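Local coordinates for 3-keto-5-aminohexanoate cleavage protein (Archaeoglobus fulgidus, PDB 3LOT) that probably cleaves 3-keto-5-aminohexanoate as a zinc-dependent beta-keto acid cleavage enzyme built on a TIM-barrel fold, at residues Glu281-Val284 against Arg285-Glu289; Arg293-Thr296 against Pro297-Arg301; Tyr176-Gly179 against Gln180-Thr184; Ser161-Phe164 against Lys165-Asp168. All blocks are in the same frame, centred on the assembly; numbering follows the deposited sequence.

Contact 1: residues Glu281-Val284 against Arg285-Glu289; sequences EKMV and RIVKE
R285 leans back over the preceding helical turn and lays its guanidinium against the backbone of E281 and K282. Its CB starts 3.4 Å from K282 O, and CG follows at 3.4 Å from E281 O. A bend at chi3 (-63°) then turns the tip toward the start of the segment, so that one face of the flat group covers E281 O and K282 CA, with NH2 3.5 Å from K282 CA. At the edge, in plane, R285 NH1 gives a hydrogen bond to a water. That water donates to E281 OE1, so the glutamate and arginine one turn apart are joined through it. R285 NE pairs with E289 of the second subunit in a salt bridge between chains, and K282 NZ does the same, which probably offsets the closeness of two positive charges. Lysine and arginine suit this face because their long chains can carry a charge out to that glutamate. On another face of the helix, the selenomethionine M283 sends CE to within 3.7 Å of V287 CG2, while the methylenes of K288 run alongside V284, CE 3.6 Å from V284 CG1. M283 faces inward against helix 243-252 and strand 256-259, whereas V284 and K288 rest on P294 of strand 293-294, packing helix 276-289 onto the barrel.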
loop_
_atom_site.group_PDB
_atom_site.type_symbol
_atom_site.label_atom_id
_atom_site.label_comp_id
_atom_site.label_asym_id
_atom_site.label_seq_id
_atom_site.Cartn_x
_atom_site.Cartn_y
_atom_site.Cartn_z
ATOM N N GLU D 281 -16.004 -3.335 -28.022
ATOM C CA GLU D 281 -17.430 -3.307 -27.660
ATOM C C GLU D 281 -17.657 -3.706 -26.210
ATOM O O GLU D 281 -18.446 -3.077 -25.522
ATOM C CB GLU D 281 -18.253 -4.210 -28.572
ATOM C CG GLU D 281 -18.211 -3.727 -29.984
ATOM C CD GLU D 281 -18.681 -4.735 -31.045
ATOM O OE1 GLU D 281 -18.882 -5.940 -30.773
ATOM O OE2 GLU D 281 -18.877 -4.270 -32.184
ATOM N N LYS D 282 -16.960 -4.743 -25.766
ATOM C CA LYS D 282 -17.038 -5.204 -24.354
ATOM C C LYS D 282 -16.588 -4.139 -23.352
ATOM O O LYS D 282 -17.275 -3.865 -22.352
ATOM C CB LYS D 282 -16.202 -6.458 -24.170
ATOM C CG LYS D 282 -16.225 -7.049 -22.755
ATOM C CD LYS D 282 -15.590 -8.432 -22.801
ATOM C CE LYS D 282 -15.828 -9.217 -21.548
ATOM N NZ LYS D 282 -17.233 -9.650 -21.522
HETATM N N MSE D 283 -15.451 -3.515 -23.634
HETATM C CA MSE D 283 -14.898 -2.575 -22.693
HETATM C C MSE D 283 -15.805 -1.346 -22.670
HETATM O O MSE D 283 -16.032 -0.784 -21.600
HETATM C CB MSE D 283 -13.458 -2.210 -23.054
HETATM C CG MSE D 283 -12.764 -1.321 -22.017
HETATM SE SE MSE D 283 -12.561 -2.264 -20.283
HETATM C CE MSE D 283 -13.273 -0.931 -19.342
ATOM N N VAL D 284 -16.367 -0.967 -23.822
ATOM C CA VAL D 284 -17.329 0.166 -23.906
ATOM C C VAL D 284 -18.606 -0.111 -23.120
ATOM O O VAL D 284 -19.101 0.769 -22.410
ATOM C CB VAL D 284 -17.634 0.597 -25.361
ATOM C CG1 VAL D 284 -18.790 1.634 -25.431
ATOM C CG2 VAL D 284 -16.336 1.194 -26.038
ATOM N N ARG D 285 -19.100 -1.350 -23.174
ATOM C CA ARG D 285 -20.223 -1.727 -22.328
ATOM C C ARG D 285 -19.903 -1.523 -20.846
ATOM O O ARG D 285 -20.744 -1.004 -20.110
ATOM C CB ARG D 285 -20.638 -3.169 -22.597
ATOM C CG ARG D 285 -21.391 -3.336 -23.922
ATOM C CD ARG D 285 -22.120 -4.661 -23.971
ATOM N NE ARG D 285 -21.207 -5.798 -23.913
ATOM C CZ ARG D 285 -20.594 -6.357 -24.963
ATOM N NH1 ARG D 285 -20.759 -5.906 -26.196
ATOM N NH2 ARG D 285 -19.790 -7.386 -24.776
ATOM N N ILE D 286 -18.699 -1.911 -20.412
ATOM C CA ILE D 286 -18.335 -1.800 -18.998
ATOM C C ILE D 286 -18.171 -0.315 -18.635
ATOM O O ILE D 286 -18.670 0.152 -17.618
ATOM C CB ILE D 286 -17.006 -2.588 -18.729
ATOM C CG1 ILE D 286 -17.246 -4.103 -18.922
ATOM C CG2 ILE D 286 -16.440 -2.275 -17.336
ATOM C CD1 ILE D 286 -15.910 -4.910 -18.969
ATOM N N VAL D 287 -17.483 0.436 -19.482
ATOM C CA VAL D 287 -17.313 1.860 -19.247
ATOM C C VAL D 287 -18.701 2.501 -19.046
ATOM O O VAL D 287 -18.889 3.320 -18.175
ATOM C CB VAL D 287 -16.564 2.537 -20.434
ATOM C CG1 VAL D 287 -16.770 4.055 -20.465
ATOM C CG2 VAL D 287 -15.065 2.173 -20.391
ATOM N N LYS D 288 -19.678 2.120 -19.854
ATOM C CA LYS D 288 -20.991 2.724 -19.757
ATOM C C LYS D 288 -21.769 2.284 -18.517
ATOM O O LYS D 288 -22.498 3.100 -17.933
ATOM C CB LYS D 288 -21.792 2.481 -21.043
ATOM C CG LYS D 288 -21.291 3.316 -22.218
ATOM C CD LYS D 288 -22.063 2.948 -23.505
ATOM C CE LYS D 288 -21.594 3.737 -24.741
ATOM N NZ LYS D 288 -22.268 3.170 -25.949
ATOM N N GLU D 289 -21.621 1.025 -18.095
ATOM C CA GLU D 289 -22.223 0.625 -16.835
ATOM C C GLU D 289 -21.687 1.439 -15.664
ATOM O O GLU D 289 -22.419 1.725 -14.722
ATOM C CB GLU D 289 -22.037 -0.872 -16.540
ATOM C CG GLU D 289 -22.853 -1.767 -17.413
ATOM C CD GLU D 289 -24.375 -1.622 -17.262
ATOM O OE1 GLU D 289 -24.889 -0.890 -16.393
ATOM O OE2 GLU D 289 -25.068 -2.276 -18.057
HETATM O O HOH W 1 -20.059 -6.999 -28.799
#

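Contact 2: residues Arg293-Thr296 against Pro297-Arg301; sequences RPAT and PDEVR
T296 and E299 form a capping box at the start of helix 297-304, where the chain leaves strand 293-294. T296 is the N-cap: its OG1 accepts from E299 N at 3.1 Å, and E299 returns the bond by taking T296 N on OE1 at 2.8 Å, with an N-H...O angle of 169°. The threonine hydroxyl can turn back to the helix because OG1 stands between the backbone N and the carbonyl carbon (chi1 66°), which also leaves CG2 beside E299 OE1. P297 suits the next position, since the first turn of a helix does not call on its missing N-H. E299 has a second task. Its side chain, extended beyond CG, carries the carboxylate on to R293 in a two-pronged salt bridge, end-on, NH1 to OE1 and NH2 to OE2. E299 OE1 lies close to the guanidinium plane and accepts R293 NH1 on its syn lone pair, while T296 N comes to OE1 on its anti side; two donors therefore grip one atom and probably favour the charged carboxylate. The two flat groups are turned 36° apart. On the inner side A295 CB packs against V300 CG2, and both touch I9 of strand 7-13, where small and branched apolar residues fit the barrel wall. The other nitrogen, R293 NH2, reaches E299 OE2 at 2.8 Å from above the carboxylate plane.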
loop_
_atom_site.group_PDB
_atom_site.type_symbol
_atom_site.label_atom_id
_atom_site.label_comp_id
_atom_site.label_asym_id
_atom_site.label_seq_id
_atom_site.Cartn_x
_atom_site.Cartn_y
_atom_site.Cartn_z
ATOM N N ARG D 293 -18.341 7.271 -20.569
ATOM C CA ARG D 293 -18.470 7.011 -22.009
ATOM C C ARG D 293 -17.117 7.082 -22.682
ATOM O O ARG D 293 -16.197 7.729 -22.158
ATOM C CB ARG D 293 -19.448 7.998 -22.650
ATOM C CG ARG D 293 -18.976 9.432 -22.641
ATOM C CD ARG D 293 -19.897 10.331 -23.497
ATOM N NE ARG D 293 -19.409 11.692 -23.450
ATOM C CZ ARG D 293 -18.455 12.187 -24.231
ATOM N NH1 ARG D 293 -17.841 11.443 -25.148
ATOM N NH2 ARG D 293 -18.091 13.448 -24.069
ATOM N N PRO D 294 -16.974 6.404 -23.819
ATOM C CA PRO D 294 -15.722 6.465 -24.574
ATOM C C PRO D 294 -15.491 7.860 -25.184
ATOM O O PRO D 294 -16.476 8.521 -25.573
ATOM C CB PRO D 294 -15.894 5.394 -25.676
ATOM C CG PRO D 294 -17.369 5.216 -25.834
ATOM C CD PRO D 294 -17.954 5.484 -24.427
ATOM N N ALA D 295 -14.228 8.307 -25.200
ATOM C CA ALA D 295 -13.855 9.543 -25.849
ATOM C C ALA D 295 -13.899 9.339 -27.355
ATOM O O ALA D 295 -13.441 8.333 -27.879
ATOM C CB ALA D 295 -12.440 10.011 -25.423
ATOM N N THR D 296 -14.421 10.329 -28.044
ATOM C CA THR D 296 -14.289 10.420 -29.495
ATOM C C THR D 296 -12.833 10.733 -29.895
ATOM O O THR D 296 -12.041 11.152 -29.061
ATOM C CB THR D 296 -15.169 11.539 -30.056
ATOM O OG1 THR D 296 -14.685 12.785 -29.596
ATOM C CG2 THR D 296 -16.652 11.393 -29.672
ATOM N N PRO D 297 -12.463 10.517 -31.178
ATOM C CA PRO D 297 -11.081 10.854 -31.514
ATOM C C PRO D 297 -10.746 12.317 -31.242
ATOM O O PRO D 297 -9.671 12.620 -30.687
ATOM C CB PRO D 297 -11.002 10.484 -32.992
ATOM C CG PRO D 297 -11.916 9.261 -33.047
ATOM C CD PRO D 297 -13.080 9.679 -32.227
ATOM N N ASP D 298 -11.664 13.226 -31.542
ATOM C CA ASP D 298 -11.342 14.637 -31.311
ATOM C C ASP D 298 -11.220 14.980 -29.816
ATOM O O ASP D 298 -10.401 15.833 -29.425
ATOM C CB ASP D 298 -12.300 15.557 -32.041
ATOM C CG ASP D 298 -11.978 15.650 -33.551
ATOM O OD1 ASP D 298 -10.815 15.306 -34.014
ATOM O OD2 ASP D 298 -12.916 16.061 -34.289
ATOM N N GLU D 299 -11.994 14.275 -28.989
ATOM C CA GLU D 299 -11.878 14.369 -27.535
ATOM C C GLU D 299 -10.517 13.862 -27.046
ATOM O O GLU D 299 -9.886 14.479 -26.207
ATOM C CB GLU D 299 -13.036 13.602 -26.872
ATOM C CG GLU D 299 -14.328 14.370 -26.986
ATOM C CD GLU D 299 -15.583 13.609 -26.549
ATOM O OE1 GLU D 299 -15.574 12.373 -26.448
ATOM O OE2 GLU D 299 -16.622 14.268 -26.311
ATOM N N VAL D 300 -10.048 12.759 -27.625
ATOM C CA VAL D 300 -8.739 12.255 -27.332
ATOM C C VAL D 300 -7.687 13.354 -27.633
ATOM O O VAL D 300 -6.777 13.646 -26.826
ATOM C CB VAL D 300 -8.427 10.954 -28.132
ATOM C CG1 VAL D 300 -6.885 10.662 -28.082
ATOM C CG2 VAL D 300 -9.276 9.746 -27.575
ATOM N N ARG D 301 -7.800 13.967 -28.804
ATOM C CA ARG D 301 -6.876 15.024 -29.178
ATOM C C ARG D 301 -6.874 16.182 -28.154
ATOM O O ARG D 301 -5.809 16.719 -27.816
ATOM C CB ARG D 301 -7.215 15.530 -30.586
ATOM C CG ARG D 301 -6.840 14.542 -31.670
ATOM C CD ARG D 301 -7.123 15.062 -33.114
ATOM N NE ARG D 301 -6.689 13.991 -34.004
ATOM C CZ ARG D 301 -7.468 13.035 -34.492
ATOM N NH1 ARG D 301 -8.778 13.066 -34.347
ATOM N NH2 ARG D 301 -6.929 12.091 -35.234
#

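Contact 3: residues Tyr176-Gly179 against Gln180-Thr184; sequences YDIG and QIYNT
Q180 reaches back past the start of helix 178-189 and takes the backbone N-H of Y176 on its amide oxygen, Q180 OE1 to Y176 N 2.9 Å. With CG anti to the carbonyl carbon (chi1 -64°) and the chain extended beyond it, OE1 also comes to the edge of the Y176 ring, in its plane, 3.4 Å from CD1. The bond is fairly straight at nitrogen, 163°, but the donor stands above the plane of the amide. Glutamine has just the length to accept here; an alanine in its place would probably leave the buried N-H of Y176 without this acceptor and the edge of its ring less firmly held. This is the tight part. D177 O is more loosely held, by weak bonds from Q180 N and I181 N; regular bonding begins with Y182 N to I178 O at 3.1 Å. I178 CG2 merely rests 4.0 Å from Y182 CE2, on the more open side where Y182 is partly exposed and its hydroxyl bonds to R225. At G179 the third subunit comes close, its D177 accepting from G179 N. This is the turn from strand 170-175 into helix 178-189, in the beta-alpha-beta unit that goes on to strand 197-203, near the zinc site of a TIM barrel.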
loop_
_atom_site.group_PDB
_atom_site.type_symbol
_atom_site.label_atom_id
_atom_site.label_comp_id
_atom_site.label_asym_id
_atom_site.label_seq_id
_atom_site.Cartn_x
_atom_site.Cartn_y
_atom_site.Cartn_z
ATOM N N TYR D 176 6.665 -0.551 -17.615
ATOM C CA TYR D 176 6.448 -1.974 -17.320
ATOM C C TYR D 176 6.873 -2.367 -15.902
ATOM O O TYR D 176 6.860 -3.568 -15.555
ATOM C CB TYR D 176 7.230 -2.872 -18.284
ATOM C CG TYR D 176 6.881 -2.763 -19.746
ATOM C CD1 TYR D 176 7.333 -1.689 -20.500
ATOM C CD2 TYR D 176 6.171 -3.769 -20.383
ATOM C CE1 TYR D 176 7.055 -1.591 -21.872
ATOM C CE2 TYR D 176 5.869 -3.689 -21.733
ATOM C CZ TYR D 176 6.323 -2.599 -22.479
ATOM O OH TYR D 176 6.007 -2.509 -23.812
ATOM N N ASP D 177 7.304 -1.380 -15.101
ATOM C CA ASP D 177 7.778 -1.643 -13.741
ATOM C C ASP D 177 7.894 -0.300 -12.984
ATOM O O ASP D 177 7.879 0.783 -13.584
ATOM C CB ASP D 177 9.164 -2.303 -13.794
ATOM C CG ASP D 177 9.388 -3.334 -12.716
ATOM O OD1 ASP D 177 8.753 -3.311 -11.621
ATOM O OD2 ASP D 177 10.261 -4.197 -12.976
ATOM N N ILE D 178 8.027 -0.403 -11.674
ATOM C CA ILE D 178 8.163 0.758 -10.793
ATOM C C ILE D 178 9.412 1.552 -11.158
ATOM O O ILE D 178 9.383 2.787 -11.187
ATOM C CB ILE D 178 8.159 0.345 -9.328
ATOM C CG1 ILE D 178 6.858 -0.432 -9.007
ATOM C CG2 ILE D 178 8.352 1.588 -8.397
ATOM C CD1 ILE D 178 5.595 0.342 -9.342
ATOM N N GLY D 179 10.525 0.869 -11.408
ATOM C CA GLY D 179 11.771 1.557 -11.770
ATOM C C GLY D 179 11.640 2.438 -12.994
ATOM O O GLY D 179 12.351 3.423 -13.161
ATOM N N GLN D 180 10.761 2.033 -13.896
ATOM C CA GLN D 180 10.501 2.783 -15.139
ATOM C C GLN D 180 9.655 4.046 -14.919
ATOM O O GLN D 180 9.769 5.040 -15.665
ATOM C CB GLN D 180 9.840 1.855 -16.179
ATOM C CG GLN D 180 10.774 0.690 -16.595
ATOM C CD GLN D 180 10.328 -0.059 -17.835
ATOM O OE1 GLN D 180 9.297 0.240 -18.445
ATOM N NE2 GLN D 180 11.113 -1.059 -18.215
ATOM N N ILE D 181 8.833 4.040 -13.874
ATOM C CA ILE D 181 8.187 5.289 -13.448
ATOM C C ILE D 181 9.246 6.224 -12.844
ATOM O O ILE D 181 9.275 7.422 -13.105
ATOM C CB ILE D 181 7.053 5.041 -12.468
ATOM C CG1 ILE D 181 6.054 4.002 -13.072
ATOM C CG2 ILE D 181 6.415 6.375 -12.098
ATOM C CD1 ILE D 181 4.709 3.848 -12.301
ATOM N N TYR D 182 10.141 5.655 -12.056
ATOM C CA TYR D 182 11.299 6.377 -11.548
ATOM C C TYR D 182 12.109 6.948 -12.696
ATOM O O TYR D 182 12.501 8.117 -12.625
ATOM C CB TYR D 182 12.166 5.521 -10.630
ATOM C CG TYR D 182 11.758 5.598 -9.147
ATOM C CD1 TYR D 182 12.220 6.655 -8.311
ATOM C CD2 TYR D 182 10.904 4.685 -8.611
ATOM C CE1 TYR D 182 11.845 6.755 -6.988
ATOM C CE2 TYR D 182 10.506 4.775 -7.297
ATOM C CZ TYR D 182 11.001 5.789 -6.471
ATOM O OH TYR D 182 10.633 5.836 -5.144
ATOM N N ASN D 183 12.364 6.117 -13.723
ATOM C CA ASN D 183 13.064 6.609 -14.916
ATOM C C ASN D 183 12.290 7.799 -15.542
ATOM O O ASN D 183 12.899 8.823 -15.928
ATOM C CB ASN D 183 13.276 5.527 -15.981
ATOM C CG ASN D 183 14.200 4.369 -15.538
ATOM O OD1 ASN D 183 14.811 4.395 -14.454
ATOM N ND2 ASN D 183 14.267 3.308 -16.392
ATOM N N THR D 184 10.959 7.644 -15.648
ATOM C CA THR D 184 10.100 8.693 -16.192
ATOM C C THR D 184 10.199 10.025 -15.423
ATOM O O THR D 184 10.354 11.104 -16.044
ATOM C CB THR D 184 8.664 8.195 -16.313
ATOM O OG1 THR D 184 8.657 7.036 -17.169
ATOM C CG2 THR D 184 7.736 9.308 -16.828
#

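Contact 4: residues Ser161-Phe164 against Lys165-Asp168; sequences SRIF and KEND
I163 O is gripped twice by one residue, N167, whose ND2 donates to it at 2.9 Å and whose backbone N does so at 3.3 Å. The two donors reach the oxygen from opposite faces of its carbonyl plane. This happens where helix 154-166 ends in a Schellman motif, with D168 as the C-prime residue: its positive phi turns the chain, D168 N bonds back to K165 O at 3.2 Å, and T169 N to F164 O. Asparagine suits the place because its short amide, with CG anti to the carbonyl carbon (chi1 -64°), folds back over the last turn alongside I163, while OD1 accepts from K108. A leucine here would probably cost I163 O its side-chain donor and leave the amino group of K108 without this acceptor. F164 faces the barrel and I163 lies beside it, both on V104 of helix 103-107, and the ring of F164 meets F114 edge-to-face, which joins the helix to strand 111-115. E166 stays on the exposed side, its CG packed 3.1 Å from R162 O. K165, also exposed, stretches its extended chain past S161 O, and its amino group bonds to the carbonyl of Y192. S161 OG is hydrogen-bonded to E158 O, and one water completes the link between these turns, accepting from K165 NZ at 2.9 Å and donating to S161 OG at 2.8 Å.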
loop_
_atom_site.group_PDB
_atom_site.type_symbol
_atom_site.label_atom_id
_atom_site.label_comp_id
_atom_site.label_asym_id
_atom_site.label_seq_id
_atom_site.Cartn_x
_atom_site.Cartn_y
_atom_site.Cartn_z
ATOM N N SER D 161 13.526 11.670 -26.904
ATOM C CA SER D 161 12.775 12.823 -26.462
ATOM C C SER D 161 12.938 13.947 -27.481
ATOM O O SER D 161 11.964 14.618 -27.819
ATOM C CB SER D 161 13.190 13.260 -25.060
ATOM O OG SER D 161 14.376 14.064 -25.073
ATOM N N ARG D 162 14.148 14.119 -28.023
ATOM C CA ARG D 162 14.383 15.137 -29.015
ATOM C C ARG D 162 13.723 14.884 -30.351
ATOM O O ARG D 162 13.159 15.797 -30.942
ATOM C CB ARG D 162 15.868 15.314 -29.257
ATOM C CG ARG D 162 16.572 16.031 -28.112
ATOM C CD ARG D 162 18.032 16.374 -28.508
ATOM N NE ARG D 162 18.922 15.214 -28.330
ATOM C CZ ARG D 162 19.405 14.789 -27.151
ATOM N NH1 ARG D 162 19.097 15.427 -26.013
ATOM N NH2 ARG D 162 20.195 13.705 -27.109
ATOM N N ILE D 163 13.784 13.643 -30.810
ATOM C CA ILE D 163 13.117 13.232 -32.025
ATOM C C ILE D 163 11.602 13.509 -31.971
ATOM O O ILE D 163 11.009 14.015 -32.947
ATOM C CB ILE D 163 13.399 11.741 -32.342
ATOM C CG1 ILE D 163 14.833 11.561 -32.809
ATOM C CG2 ILE D 163 12.451 11.249 -33.426
ATOM C CD1 ILE D 163 15.369 10.144 -32.646
ATOM N N PHE D 164 10.974 13.208 -30.837
ATOM C CA PHE D 164 9.525 13.438 -30.702
ATOM C C PHE D 164 9.222 14.920 -30.763
ATOM O O PHE D 164 8.306 15.345 -31.466
ATOM C CB PHE D 164 8.976 12.824 -29.400
ATOM C CG PHE D 164 8.638 11.368 -29.517
ATOM C CD1 PHE D 164 9.595 10.445 -29.955
ATOM C CD2 PHE D 164 7.359 10.897 -29.177
ATOM C CE1 PHE D 164 9.285 9.047 -30.041
ATOM C CE2 PHE D 164 7.059 9.528 -29.265
ATOM C CZ PHE D 164 8.029 8.613 -29.705
ATOM N N LYS D 165 10.008 15.724 -30.060
ATOM C CA LYS D 165 9.797 17.179 -30.099
ATOM C C LYS D 165 9.982 17.750 -31.501
ATOM O O LYS D 165 9.237 18.612 -31.921
ATOM C CB LYS D 165 10.767 17.858 -29.133
ATOM C CG LYS D 165 10.339 17.783 -27.683
ATOM C CD LYS D 165 11.437 18.246 -26.770
ATOM C CE LYS D 165 11.016 18.108 -25.312
ATOM N NZ LYS D 165 12.113 18.524 -24.418
ATOM N N GLU D 166 10.994 17.288 -32.210
ATOM C CA GLU D 166 11.291 17.772 -33.581
ATOM C C GLU D 166 10.152 17.544 -34.568
ATOM O O GLU D 166 9.962 18.290 -35.500
ATOM C CB GLU D 166 12.508 17.037 -34.107
ATOM C CG GLU D 166 13.786 17.504 -33.501
ATOM C CD GLU D 166 14.958 16.561 -33.765
ATOM O OE1 GLU D 166 14.771 15.585 -34.527
ATOM O OE2 GLU D 166 16.074 16.803 -33.208
ATOM N N ASN D 167 9.416 16.475 -34.378
ATOM C CA ASN D 167 8.363 16.091 -35.302
ATOM C C ASN D 167 6.987 16.300 -34.695
ATOM O O ASN D 167 5.973 15.813 -35.238
ATOM C CB ASN D 167 8.562 14.627 -35.717
ATOM C CG ASN D 167 9.855 14.421 -36.475
ATOM O OD1 ASN D 167 9.934 14.778 -37.661
ATOM N ND2 ASN D 167 10.870 13.835 -35.815
ATOM N N ASP D 168 6.946 17.036 -33.579
ATOM C CA ASP D 168 5.699 17.438 -32.965
ATOM C C ASP D 168 4.877 16.178 -32.705
ATOM O O ASP D 168 3.688 16.105 -33.032
ATOM C CB ASP D 168 4.978 18.411 -33.901
ATOM C CG ASP D 168 3.863 19.161 -33.223
ATOM O OD1 ASP D 168 3.773 19.074 -31.999
ATOM O OD2 ASP D 168 3.049 19.836 -33.911
HETATM O O HOH W 2 14.349 16.862 -25.057
#

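Contacts 1 and 2 are neighbours in space and in the chain: helix 276-289 is followed by strand 293-294, and V287 CG1 packs 3.6 Å from R293 N, although the centres lie about 15 Å apart. Contacts 3 and 4 belong to another part of the barrel, their nearest atoms about 10 Å apart, and contacts 1 and 4 stand on opposite sides of the chain's centre, about 35 Å between centres. Contact 3 comes nearest the metal, the side chain of Y176 lying about 6 Å from the zinc ion held by H50, H52 and E262; the side chain of F164 in contact 4 is about 12 Å from the zinc ion. Contact 1 and contact 3 each also meet another subunit, the second and third respectively.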